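Local structure of carboxylase (5H80) at residues A[46-51]-A[69-74]; A[243-248]-A[347-352]; A[440-445]-A[462-467]. The protein probably catalyses the ATP-dependent carboxylation of biotin through its biotin carboxylase domain, a step of a single-chain bacterial carboxylase. One frame throughout, in Å; residues are numbered along the deposited sequence.

Contact 1. Residues A[46-51]-A[69-74]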
ATOM      1  N   ARG A  46     -11.178  -5.518  -8.195  1.00 21.53           N
ATOM      2  CA  ARG A  46     -11.246  -5.397  -6.789  1.00 18.13           C
ATOM      3  C   ARG A  46     -11.875  -6.610  -6.056  1.00 18.04           C
ATOM      4  O   ARG A  46     -11.369  -7.253  -5.071  1.00 19.71           O
ATOM      5  CB  ARG A  46     -11.955  -4.085  -6.438  1.00 17.66           C
ATOM      6  CG  ARG A  46     -12.060  -3.874  -4.899  1.00 19.46           C
ATOM      7  CD  ARG A  46     -10.728  -3.599  -4.139  1.00 18.86           C
ATOM      8  NE  ARG A  46     -10.782  -3.595  -2.676  1.00 21.03           N
ATOM      9  CZ  ARG A  46     -10.491  -4.686  -1.965  1.00 23.23           C
ATOM     10  NH1 ARG A  46     -10.384  -5.874  -2.496  1.00 22.90           N
ATOM     11  NH2 ARG A  46     -10.417  -4.634  -0.675  1.00 20.27           N
ATOM     12  N   ILE A  47     -13.122  -6.953  -6.497  1.00 19.09           N
ATOM     13  CA  ILE A  47     -13.839  -8.083  -6.020  1.00 19.91           C
ATOM     14  C   ILE A  47     -13.074  -9.397  -6.227  1.00 21.23           C
ATOM     15  O   ILE A  47     -13.064 -10.207  -5.290  1.00 19.90           O
ATOM     16  CB  ILE A  47     -15.341  -8.137  -6.475  1.00 18.95           C
ATOM     17  CG1 ILE A  47     -16.039  -6.898  -6.003  1.00 22.98           C
ATOM     18  CG2 ILE A  47     -15.995  -9.356  -5.954  1.00 20.24           C
ATOM     19  CD1 ILE A  47     -17.379  -6.612  -6.701  1.00 20.24           C
ATOM     20  N   GLU A  48     -12.546  -9.689  -7.425  1.00 20.63           N
ATOM     21  CA  GLU A  48     -11.741 -10.887  -7.722  1.00 23.07           C
ATOM     22  C   GLU A  48     -10.581 -11.037  -6.754  1.00 20.98           C
ATOM     23  O   GLU A  48     -10.487 -12.101  -6.162  1.00 20.19           O
ATOM     24  CB  GLU A  48     -11.168 -10.867  -9.140  1.00 26.22           C
ATOM     25  CG  GLU A  48     -12.306 -10.976 -10.135  1.00 26.67           C
ATOM     26  CD  GLU A  48     -11.943 -10.559 -11.548  1.00 28.58           C
ATOM     27  OE1 GLU A  48     -10.923  -9.928 -11.751  1.00 26.58           O
ATOM     28  OE2 GLU A  48     -12.751 -10.815 -12.484  1.00 28.82           O
ATOM     29  N   ARG A  49     -10.028  -9.903  -6.301  1.00 18.59           N
ATOM     30  CA  ARG A  49      -8.843  -9.901  -5.361  1.00 20.56           C
ATOM     31  C   ARG A  49      -9.342 -10.251  -3.937  1.00 19.29           C
ATOM     32  O   ARG A  49      -8.785 -11.078  -3.313  1.00 22.75           O
ATOM     33  CB  ARG A  49      -8.074  -8.607  -5.394  1.00 21.32           C
ATOM     34  CG  ARG A  49      -7.226  -8.354  -6.627  1.00 22.29           C
ATOM     35  CD  ARG A  49      -6.908  -6.935  -6.909  1.00 24.98           C
ATOM     36  NE  ARG A  49      -5.919  -6.871  -7.960  1.00 26.76           N
ATOM     37  CZ  ARG A  49      -5.498  -5.727  -8.549  1.00 23.28           C
ATOM     38  NH1 ARG A  49      -5.964  -4.515  -8.167  1.00 25.74           N
ATOM     39  NH2 ARG A  49      -4.609  -5.819  -9.543  1.00 26.20           N
ATOM     40  N   ALA A  50     -10.494  -9.767  -3.479  1.00 21.46           N
ATOM     41  CA  ALA A  50     -11.045 -10.097  -2.097  1.00 19.45           C
ATOM     42  C   ALA A  50     -11.507 -11.640  -2.097  1.00 19.28           C
ATOM     43  O   ALA A  50     -11.259 -12.399  -1.189  1.00 22.14           O
ATOM     44  CB  ALA A  50     -12.259  -9.208  -1.876  1.00 19.42           C
ATOM     45  N   VAL A  51     -12.120 -12.074  -3.189  1.00 20.74           N
ATOM     46  CA  VAL A  51     -12.525 -13.479  -3.360  1.00 19.58           C
ATOM     47  C   VAL A  51     -11.328 -14.400  -3.241  1.00 22.60           C
ATOM     48  O   VAL A  51     -11.430 -15.429  -2.531  1.00 22.90           O
ATOM     49  CB  VAL A  51     -13.308 -13.671  -4.653  1.00 21.52           C
ATOM     50  CG1 VAL A  51     -13.632 -15.155  -4.993  1.00 23.22           C
ATOM     51  CG2 VAL A  51     -14.718 -12.989  -4.467  1.00 19.71           C
ATOM     52  N   SER A  69     -10.176  -5.867 -20.706  1.00 25.28           N
ATOM     53  CA  SER A  69     -10.245  -5.517 -19.265  1.00 27.71           C
ATOM     54  C   SER A  69      -9.542  -6.571 -18.423  1.00 23.79           C
ATOM     55  O   SER A  69      -9.707  -7.781 -18.569  1.00 22.84           O
ATOM     56  CB  SER A  69     -11.656  -5.274 -18.750  1.00 27.47           C
ATOM     57  OG  SER A  69     -11.574  -5.135 -17.268  1.00 24.73           O
ATOM     58  N   LEU A  70      -8.812  -6.105 -17.393  1.00 26.43           N
ATOM     59  CA  LEU A  70      -8.178  -7.015 -16.412  1.00 25.13           C
ATOM     60  C   LEU A  70      -9.103  -7.915 -15.679  1.00 23.94           C
ATOM     61  O   LEU A  70      -8.733  -9.054 -15.370  1.00 27.00           O
ATOM     62  CB  LEU A  70      -7.244  -6.242 -15.406  1.00 25.93           C
ATOM     63  CG  LEU A  70      -6.509  -7.092 -14.362  1.00 30.03           C
ATOM     64  CD1 LEU A  70      -5.478  -8.010 -15.003  1.00 34.79           C
ATOM     65  CD2 LEU A  70      -5.744  -6.124 -13.403  1.00 32.29           C
ATOM     66  N   HIS A  71     -10.359  -7.474 -15.464  1.00 23.06           N
ATOM     67  CA  HIS A  71     -11.335  -8.357 -14.801  1.00 25.78           C
ATOM     68  C   HIS A  71     -11.650  -9.695 -15.519  1.00 18.67           C
ATOM     69  O   HIS A  71     -12.015 -10.641 -14.877  1.00 23.37           O
ATOM     70  CB  HIS A  71     -12.561  -7.558 -14.472  1.00 23.04           C
ATOM     71  CG  HIS A  71     -13.674  -7.576 -15.485  1.00 24.56           C
ATOM     72  ND1 HIS A  71     -13.798  -6.678 -16.530  1.00 28.33           N
ATOM     73  CD2 HIS A  71     -14.748  -8.408 -15.555  1.00 29.31           C
ATOM     74  CE1 HIS A  71     -14.884  -6.983 -17.232  1.00 27.07           C
ATOM     75  NE2 HIS A  71     -15.477  -8.014 -16.662  1.00 27.60           N
ATOM     76  N   VAL A  72     -11.426  -9.701 -16.818  1.00 23.54           N
ATOM     77  CA  VAL A  72     -11.562 -10.930 -17.611  1.00 27.40           C
ATOM     78  C   VAL A  72     -10.538 -12.005 -17.177  1.00 23.81           C
ATOM     79  O   VAL A  72     -10.920 -13.060 -16.569  1.00 34.64           O
ATOM     80  CB  VAL A  72     -11.516 -10.560 -19.087  1.00 25.49           C
ATOM     81  CG1 VAL A  72     -11.552 -11.839 -19.936  1.00 27.71           C
ATOM     82  CG2 VAL A  72     -12.654  -9.640 -19.489  1.00 28.64           C
ATOM     83  N   ARG A  73      -9.270 -11.677 -17.438  1.00 31.59           N
ATOM     84  CA  ARG A  73      -8.124 -12.528 -17.131  1.00 36.51           C
ATOM     85  C   ARG A  73      -8.007 -12.862 -15.658  1.00 37.16           C
ATOM     86  O   ARG A  73      -7.591 -13.965 -15.296  1.00 31.70           O
ATOM     87  CB  ARG A  73      -6.816 -11.807 -17.515  1.00 52.58           C
ATOM     88  CG  ARG A  73      -6.432 -11.847 -18.982  1.00 64.20           C
ATOM     89  CD  ARG A  73      -5.259 -10.898 -19.279  1.00 75.96           C
ATOM     90  NE  ARG A  73      -5.592  -9.480 -19.058  1.00 81.95           N
ATOM     91  CZ  ARG A  73      -4.948  -8.437 -19.588  1.00 95.68           C
ATOM     92  NH1 ARG A  73      -3.908  -8.595 -20.413  1.00 95.98           N
ATOM     93  NH2 ARG A  73      -5.362  -7.205 -19.295  1.00104.29           N
ATOM     94  N   ARG A  74      -8.317 -11.885 -14.790  1.00 28.93           N
ATOM     95  CA  ARG A  74      -8.162 -12.099 -13.342  1.00 29.04           C
ATOM     96  C   ARG A  74      -9.178 -13.032 -12.688  1.00 32.85           C
ATOM     97  O   ARG A  74      -8.908 -13.572 -11.592  1.00 31.94           O
ATOM     98  CB  ARG A  74      -8.077 -10.728 -12.578  1.00 28.56           C
ATOM     99  CG  ARG A  74      -7.923 -10.761 -11.090  1.00 32.08           C
ATOM    100  CD  ARG A  74      -6.526 -11.342 -10.705  1.00 33.86           C
ATOM    101  NE  ARG A  74      -6.400 -11.395  -9.233  1.00 29.61           N
ATOM    102  CZ  ARG A  74      -6.979 -12.286  -8.420  1.00 27.28           C
ATOM    103  NH1 ARG A  74      -7.753 -13.267  -8.914  1.00 32.83           N
ATOM    104  NH2 ARG A  74      -6.817 -12.199  -7.115  1.00 30.53           N
TER
HETATM  105  O   HOH W   1      -4.790  -9.452  -8.523  1.00 29.69           O

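Contact 2. Residues A[243-248]-A[347-352]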
ATOM      1  N   ALA A 243     -21.050  -0.731   8.547  1.00 20.03           N
ATOM      2  CA  ALA A 243     -21.122  -2.153   8.407  1.00 22.20           C
ATOM      3  C   ALA A 243     -22.051  -2.718   9.432  1.00 20.37           C
ATOM      4  O   ALA A 243     -22.037  -2.327  10.634  1.00 22.89           O
ATOM      5  CB  ALA A 243     -19.686  -2.836   8.589  1.00 25.03           C
ATOM      6  N   GLY A 244     -22.648  -3.826   9.077  1.00 20.81           N
ATOM      7  CA  GLY A 244     -23.530  -4.623   9.960  1.00 20.47           C
ATOM      8  C   GLY A 244     -23.618  -6.085   9.707  1.00 18.15           C
ATOM      9  O   GLY A 244     -23.327  -6.590   8.610  1.00 22.12           O
ATOM     10  N   ASP A 245     -24.057  -6.818  10.708  1.00 19.02           N
ATOM     11  CA  ASP A 245     -24.193  -8.283  10.546  1.00 22.94           C
ATOM     12  C   ASP A 245     -25.645  -8.728  10.690  1.00 28.96           C
ATOM     13  O   ASP A 245     -25.963  -9.909  10.932  1.00 27.33           O
ATOM     14  CB  ASP A 245     -23.239  -8.962  11.459  1.00 27.71           C
ATOM     15  CG  ASP A 245     -23.558  -8.718  12.906  1.00 23.58           C
ATOM     16  OD1 ASP A 245     -24.667  -8.103  13.287  1.00 26.28           O
ATOM     17  OD2 ASP A 245     -22.657  -9.015  13.696  1.00 28.80           O
ATOM     18  N   GLY A 246     -26.536  -7.738  10.639  1.00 26.78           N
ATOM     19  CA  GLY A 246     -27.959  -8.019  10.951  1.00 32.93           C
ATOM     20  C   GLY A 246     -28.410  -8.017  12.400  1.00 34.03           C
ATOM     21  O   GLY A 246     -29.576  -7.981  12.646  1.00 38.74           O
ATOM     22  N   GLN A 247     -27.490  -8.050  13.378  1.00 27.67           N
ATOM     23  CA  GLN A 247     -27.790  -7.936  14.801  1.00 29.73           C
ATOM     24  C   GLN A 247     -27.253  -6.694  15.375  1.00 32.01           C
ATOM     25  O   GLN A 247     -27.860  -6.143  16.274  1.00 34.04           O
ATOM     26  CB  GLN A 247     -27.233  -9.129  15.566  1.00 31.73           C
ATOM     27  CG  GLN A 247     -27.606 -10.505  15.012  1.00 38.86           C
ATOM     28  CD  GLN A 247     -27.018 -11.635  15.839  1.00 46.63           C
ATOM     29  OE1 GLN A 247     -27.657 -12.091  16.771  1.00 54.53           O
ATOM     30  NE2 GLN A 247     -25.777 -12.065  15.522  1.00 48.39           N
ATOM     31  N   SER A 248     -26.073  -6.275  14.888  1.00 29.02           N
ATOM     32  CA  SER A 248     -25.294  -5.142  15.308  1.00 27.44           C
ATOM     33  C   SER A 248     -24.810  -4.343  14.136  1.00 23.75           C
ATOM     34  O   SER A 248     -24.758  -4.842  13.034  1.00 22.58           O
ATOM     35  CB  SER A 248     -24.005  -5.645  15.961  1.00 33.69           C
ATOM     36  OG  SER A 248     -24.259  -6.117  17.248  1.00 42.96           O
ATOM     37  N   GLU A 347     -21.314 -14.385   8.601  1.00 25.51           N
ATOM     38  CA  GLU A 347     -20.577 -14.164   9.766  1.00 23.55           C
ATOM     39  C   GLU A 347     -20.903 -12.849  10.514  1.00 22.01           C
ATOM     40  O   GLU A 347     -21.315 -11.853   9.916  1.00 26.35           O
ATOM     41  CB  GLU A 347     -19.070 -14.279   9.527  1.00 21.73           C
ATOM     42  CG  GLU A 347     -18.573 -15.739   9.561  1.00 22.69           C
ATOM     43  CD  GLU A 347     -17.087 -15.939   9.116  1.00 23.71           C
ATOM     44  OE1 GLU A 347     -16.644 -15.482   8.063  1.00 28.92           O
ATOM     45  OE2 GLU A 347     -16.348 -16.576   9.948  1.00 26.11           O
ATOM     46  N   THR A 348     -20.549 -12.812  11.785  1.00 21.01           N
ATOM     47  CA  THR A 348     -20.666 -11.592  12.660  1.00 22.65           C
ATOM     48  C   THR A 348     -19.595 -10.497  12.379  1.00 22.73           C
ATOM     49  O   THR A 348     -18.514 -10.767  11.837  1.00 22.97           O
ATOM     50  CB  THR A 348     -20.722 -11.867  14.146  1.00 27.85           C
ATOM     51  OG1 THR A 348     -19.427 -12.359  14.604  1.00 22.00           O
ATOM     52  CG2 THR A 348     -21.804 -12.861  14.516  1.00 27.58           C
ATOM     53  N   LEU A 349     -19.832  -9.291  12.789  1.00 25.92           N
ATOM     54  CA  LEU A 349     -18.801  -8.212  12.677  1.00 21.49           C
ATOM     55  C   LEU A 349     -17.540  -8.650  13.378  1.00 22.67           C
ATOM     56  O   LEU A 349     -16.476  -8.455  12.865  1.00 24.07           O
ATOM     57  CB  LEU A 349     -19.204  -6.951  13.405  1.00 24.31           C
ATOM     58  CG  LEU A 349     -20.380  -6.272  12.704  1.00 21.79           C
ATOM     59  CD1 LEU A 349     -20.913  -5.153  13.570  1.00 27.26           C
ATOM     60  CD2 LEU A 349     -19.911  -5.744  11.322  1.00 27.48           C
ATOM     61  N   THR A 350     -17.682  -9.220  14.553  1.00 24.39           N
ATOM     62  CA  THR A 350     -16.489  -9.661  15.271  1.00 20.50           C
ATOM     63  C   THR A 350     -15.706 -10.746  14.463  1.00 22.57           C
ATOM     64  O   THR A 350     -14.480 -10.664  14.389  1.00 25.08           O
ATOM     65  CB  THR A 350     -16.880 -10.179  16.666  1.00 25.61           C
ATOM     66  OG1 THR A 350     -17.254  -9.081  17.462  1.00 28.95           O
ATOM     67  CG2 THR A 350     -15.705 -10.875  17.358  1.00 32.46           C
ATOM     68  N   ALA A 351     -16.342 -11.742  13.903  1.00 23.00           N
ATOM     69  CA  ALA A 351     -15.725 -12.840  13.091  1.00 27.53           C
ATOM     70  C   ALA A 351     -15.022 -12.296  11.818  1.00 21.68           C
ATOM     71  O   ALA A 351     -14.087 -12.963  11.327  1.00 24.48           O
ATOM     72  CB  ALA A 351     -16.773 -13.857  12.699  1.00 25.06           C
ATOM     73  N   VAL A 352     -15.619 -11.245  11.209  1.00 23.48           N
ATOM     74  CA  VAL A 352     -15.067 -10.647  10.009  1.00 23.98           C
ATOM     75  C   VAL A 352     -13.897  -9.665  10.322  1.00 28.63           C
ATOM     76  O   VAL A 352     -13.187  -9.230   9.418  1.00 31.75           O
ATOM     77  CB  VAL A 352     -16.206 -10.129   9.036  1.00 24.07           C
ATOM     78  CG1 VAL A 352     -17.276 -11.179   8.799  1.00 20.44           C
ATOM     79  CG2 VAL A 352     -16.698  -8.795   9.478  1.00 22.94           C
TER

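Contact 3. Residues A[440-445]-A[462-467]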
ATOM      1  N   GLN A 440       2.338  14.834  -1.562  1.00 21.48           N
ATOM      2  CA  GLN A 440       2.565  13.410  -1.861  1.00 24.36           C
ATOM      3  C   GLN A 440       1.697  12.903  -2.973  1.00 21.75           C
ATOM      4  O   GLN A 440       2.137  12.183  -3.856  1.00 20.95           O
ATOM      5  CB  GLN A 440       2.357  12.614  -0.613  1.00 29.13           C
ATOM      6  CG  GLN A 440       2.780  11.159  -0.670  1.00 29.65           C
ATOM      7  CD  GLN A 440       2.512  10.422   0.674  1.00 38.92           C
ATOM      8  OE1 GLN A 440       2.657  11.016   1.758  1.00 40.17           O
ATOM      9  NE2 GLN A 440       2.129   9.134   0.605  1.00 31.34           N
ATOM     10  N   ALA A 441       0.412  13.288  -2.922  1.00 23.29           N
ATOM     11  CA  ALA A 441      -0.502  12.886  -3.977  1.00 20.25           C
ATOM     12  C   ALA A 441      -0.178  13.488  -5.355  1.00 18.53           C
ATOM     13  O   ALA A 441      -0.170  12.728  -6.354  1.00 22.14           O
ATOM     14  CB  ALA A 441      -1.887  13.215  -3.607  1.00 26.88           C
ATOM     15  N   ALA A 442       0.223  14.796  -5.368  1.00 22.23           N
ATOM     16  CA  ALA A 442       0.653  15.429  -6.605  1.00 21.49           C
ATOM     17  C   ALA A 442       1.883  14.735  -7.187  1.00 22.15           C
ATOM     18  O   ALA A 442       1.948  14.414  -8.379  1.00 25.97           O
ATOM     19  CB  ALA A 442       0.871  16.913  -6.406  1.00 22.82           C
ATOM     20  N   THR A 443       2.853  14.400  -6.334  1.00 23.34           N
ATOM     21  CA  THR A 443       4.010  13.628  -6.806  1.00 27.74           C
ATOM     22  C   THR A 443       3.662  12.275  -7.438  1.00 31.29           C
ATOM     23  O   THR A 443       4.105  11.933  -8.572  1.00 26.12           O
ATOM     24  CB  THR A 443       5.053  13.551  -5.724  1.00 28.72           C
ATOM     25  OG1 THR A 443       5.391  14.897  -5.336  1.00 29.19           O
ATOM     26  CG2 THR A 443       6.205  12.751  -6.178  1.00 35.69           C
ATOM     27  N   ALA A 444       2.792  11.519  -6.764  1.00 23.93           N
ATOM     28  CA  ALA A 444       2.370  10.268  -7.282  1.00 24.73           C
ATOM     29  C   ALA A 444       1.639  10.401  -8.613  1.00 25.05           C
ATOM     30  O   ALA A 444       1.973   9.706  -9.578  1.00 25.80           O
ATOM     31  CB  ALA A 444       1.489   9.562  -6.239  1.00 25.67           C
ATOM     32  N   LEU A 445       0.733  11.354  -8.759  1.00 22.97           N
ATOM     33  CA  LEU A 445       0.175  11.600  -9.997  1.00 21.87           C
ATOM     34  C   LEU A 445       1.129  11.992 -11.114  1.00 30.36           C
ATOM     35  O   LEU A 445       0.955  11.563 -12.265  1.00 28.23           O
ATOM     36  CB  LEU A 445      -0.945  12.594  -9.870  1.00 26.83           C
ATOM     37  CG  LEU A 445      -2.139  12.055  -9.141  1.00 26.82           C
ATOM     38  CD1 LEU A 445      -3.153  13.196  -9.278  1.00 28.10           C
ATOM     39  CD2 LEU A 445      -2.601  10.709  -9.720  1.00 26.55           C
ATOM     40  N   ALA A 462      -3.732  20.471 -10.725  1.00 29.75           N
ATOM     41  CA  ALA A 462      -4.074  21.852 -10.401  1.00 33.45           C
ATOM     42  C   ALA A 462      -4.900  21.934  -9.105  1.00 27.07           C
ATOM     43  O   ALA A 462      -4.777  22.869  -8.253  1.00 30.25           O
ATOM     44  CB  ALA A 462      -4.796  22.520 -11.557  1.00 35.44           C
ATOM     45  N   LEU A 463      -5.804  20.945  -8.936  1.00 23.92           N
ATOM     46  CA  LEU A 463      -6.639  20.793  -7.736  1.00 22.97           C
ATOM     47  C   LEU A 463      -5.776  20.663  -6.517  1.00 23.28           C
ATOM     48  O   LEU A 463      -5.927  21.395  -5.542  1.00 22.42           O
ATOM     49  CB  LEU A 463      -7.673  19.617  -7.822  1.00 25.01           C
ATOM     50  CG  LEU A 463      -8.866  19.756  -8.780  1.00 28.14           C
ATOM     51  CD1 LEU A 463      -9.643  18.471  -8.798  1.00 29.51           C
ATOM     52  CD2 LEU A 463      -9.761  20.944  -8.417  1.00 30.45           C
ATOM     53  N   LEU A 464      -4.827  19.757  -6.586  1.00 26.22           N
ATOM     54  CA  LEU A 464      -4.022  19.464  -5.434  1.00 24.02           C
ATOM     55  C   LEU A 464      -3.077  20.588  -4.961  1.00 22.65           C
ATOM     56  O   LEU A 464      -2.796  20.568  -3.752  1.00 26.49           O
ATOM     57  CB  LEU A 464      -3.218  18.190  -5.631  1.00 28.04           C
ATOM     58  CG  LEU A 464      -4.034  16.897  -5.780  1.00 25.55           C
ATOM     59  CD1 LEU A 464      -3.144  15.950  -6.501  1.00 26.04           C
ATOM     60  CD2 LEU A 464      -4.585  16.379  -4.418  1.00 26.47           C
ATOM     61  N   HIS A 465      -2.718  21.486  -5.854  1.00 28.83           N
ATOM     62  CA  HIS A 465      -1.897  22.706  -5.552  1.00 29.72           C
ATOM     63  C   HIS A 465      -2.707  23.935  -5.200  1.00 35.09           C
ATOM     64  O   HIS A 465      -2.107  24.948  -4.778  1.00 35.25           O
ATOM     65  CB  HIS A 465      -1.002  23.005  -6.757  1.00 32.42           C
ATOM     66  CG  HIS A 465       0.094  22.013  -6.945  1.00 34.84           C
ATOM     67  ND1 HIS A 465      -0.037  20.927  -7.753  1.00 34.99           N
ATOM     68  CD2 HIS A 465       1.363  21.987  -6.482  1.00 40.80           C
ATOM     69  CE1 HIS A 465       1.095  20.257  -7.788  1.00 38.21           C
ATOM     70  NE2 HIS A 465       1.962  20.878  -7.019  1.00 40.80           N
ATOM     71  N   HIS A 466      -4.035  23.908  -5.363  1.00 26.64           N
ATOM     72  CA  HIS A 466      -4.821  25.073  -5.114  1.00 27.27           C
ATOM     73  C   HIS A 466      -4.890  25.376  -3.584  1.00 24.71           C
ATOM     74  O   HIS A 466      -5.123  24.503  -2.769  1.00 28.41           O
ATOM     75  CB  HIS A 466      -6.203  24.941  -5.778  1.00 26.23           C
ATOM     76  CG  HIS A 466      -6.951  26.244  -5.848  1.00 27.60           C
ATOM     77  ND1 HIS A 466      -7.548  26.843  -4.764  1.00 30.45           N
ATOM     78  CD2 HIS A 466      -7.201  27.054  -6.898  1.00 30.36           C
ATOM     79  CE1 HIS A 466      -8.109  27.978  -5.137  1.00 32.33           C
ATOM     80  NE2 HIS A 466      -7.907  28.122  -6.438  1.00 33.57           N
ATOM     81  N   PRO A 467      -4.551  26.605  -3.202  1.00 27.61           N
ATOM     82  CA  PRO A 467      -4.651  27.043  -1.821  1.00 26.14           C
ATOM     83  C   PRO A 467      -5.916  26.706  -1.096  1.00 24.79           C
ATOM     84  O   PRO A 467      -5.955  26.519   0.116  1.00 26.02           O
ATOM     85  CB  PRO A 467      -4.509  28.586  -1.961  1.00 30.72           C
ATOM     86  CG  PRO A 467      -3.883  28.827  -3.250  1.00 35.55           C
ATOM     87  CD  PRO A 467      -4.246  27.672  -4.149  1.00 29.46           C
TER

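Contact 1. Residues A[46-51]-A[69-74]
E48, on helix 42-53, reaches across to H71 and R74 of the short helix 70-74. Its CG stands anti to the carbonyl carbon (chi1 -67°) and the chain beyond runs extended, carrying the carboxylate against the neighbouring backbone. There E48 OE2 lies 2.5 Å from H71 O, at the edge of the H71 ring, while E48 OE1 meets the aliphatic root of R74, 3.1 Å from R74 CB. The two side chains slide past each other in opposite directions, leaving the charges apart, E48 OE1 5.4 Å from R74 NE. E48 CB sits over one face of the R74 guanidinium, offset toward its rim. The segments 46-51 and 70-74 run nearly parallel, 23° apart, on helices that follow one another in successive beta-alpha-beta crossovers of the parallel sheet in the biotin carboxylase N-terminal domain, and E48 also packs on strand 57-62. At R49 the R74 side chain comes in at about a right angle, R74 NH2 3.5 Å from R49 CA and hydrogen-bonded to S52 OG. A water at the edge and in the plane of each guanidinium (the planes are 59° apart) accepts from R49 NE (2.9 Å) and R74 NE (2.6 Å), bridging two like charges. E447 of the second subunit forms a salt bridge with R49 NH2 and a long, weak ion pair with R74 NE. The extended R49 chain brings its NH2 within 4.0 Å of L70 CD2.

Contact 2. Residues A[243-248]-A[347-352]
D245 meets the start of helix 349-352 along its whole side chain. D245 CB passes the incoming backbone, 3.8 Å from E347 O. Next comes D245 CG, 4.0 Å from L349 CG, where the two side chains cross at about a right angle. With CG placed between the backbone N and the carbonyl carbon (chi1 65°), the carboxylate can turn one oxygen to each segment. D245 OD2 accepts from L349 N at 3.0 Å, a nearly straight bond (166° at the hydrogen) that arrives on the anti side and tilted from the carboxylate plane; T348 CA and CB lie against the same oxygen. D245 OD1 turns back to its own chain and accepts from both Q247 N and S248 N, each at 2.8 Å, an Asx turn combined with an Asx motif. These bonds brace the tight turn of the hairpin joining strands 236-245 and 249-256, part of the antiparallel sheet in the ATP-binding domain, which belongs to the ATP-grasp family. Were D245 replaced by an alanine, L349 N would probably lose its acceptor across the contact, and the two turn N-H groups the one they share. T348, at the N-cap of the helix, uses T348 OG1 to accept from A351 N, 3.2 Å away. The two methyls of L349 spread over the hairpin: CD2 rests on A243 CB and the backbone of G244, and L349 CD1 touches S248 CB at 3.9 Å. L343 of helix 336-344 packs on both D245 and L349.

Contact 3. Residues A[440-445]-A[462-467]
L464 is the bump of this contact, and its CD1 methyl fills a shallow hollow on helix 434-446 made by A441, A442 and L445. With A441 and A442 carrying only a methyl each, L464 CD1 can come right down to the backbone, 3.7 Å from A442 N. Around that point A441 CB and A442 CB form two low sides, at 4.2 and 4.1 Å from L464 CD1, while L445, one turn after A441, supplies a taller one, L445 CD1 lying 3.9 Å from L464 CD1. The L445 and L464 side chains cross at about a right angle, so that their methyls meet instead of lying alongside. In return A442 CB is the smaller bump: it sits in the corner formed by L464 CD1 and the imidazole of H465, touching H465 CE1 at 3.6 Å. CG of H465 stands beside its backbone N (chi1 -70°), which swings the ring over toward A442; the methyl approaches that ring obliquely. The ring is further fixed by a hydrogen bond from ND1 to Q461 O and by stacking on Y493. Apart from the imidazole of H465, the side chains that meet are apolar, and the alanines let the backbones draw near, with A442 CA and L464 CA 6.3 Å apart. This joins two helices of the biotin carboxylase C-terminal domain close to where helix 457-465 ends. Behind them lies the antiparallel sheet: L464 also packs on L267 of strand 264-270 and L445 on V425 of strand 421-429, while helix 483-490 covers helix 457-465 at A462 and L463.

Overall arrangement
The three contacts follow one another along the chain, each in a different domain: contact 1 in the N-terminal domain, contact 2 in the ATP-binding domain and contact 3 in the C-terminal domain. Within one subunit none touches another. Contacts 1 and 2 are the nearest pair, with centres 25 Å apart and nearest atoms about 11 Å apart; contacts 2 and 3 are the most distant, at 38 Å between centres. All lie about 20 Å from the centre of the chain, and none includes a bound ligand. Across the dimer, however, contact 1 approaches the helix of contact 3: R74 packs on T443 of the second subunit.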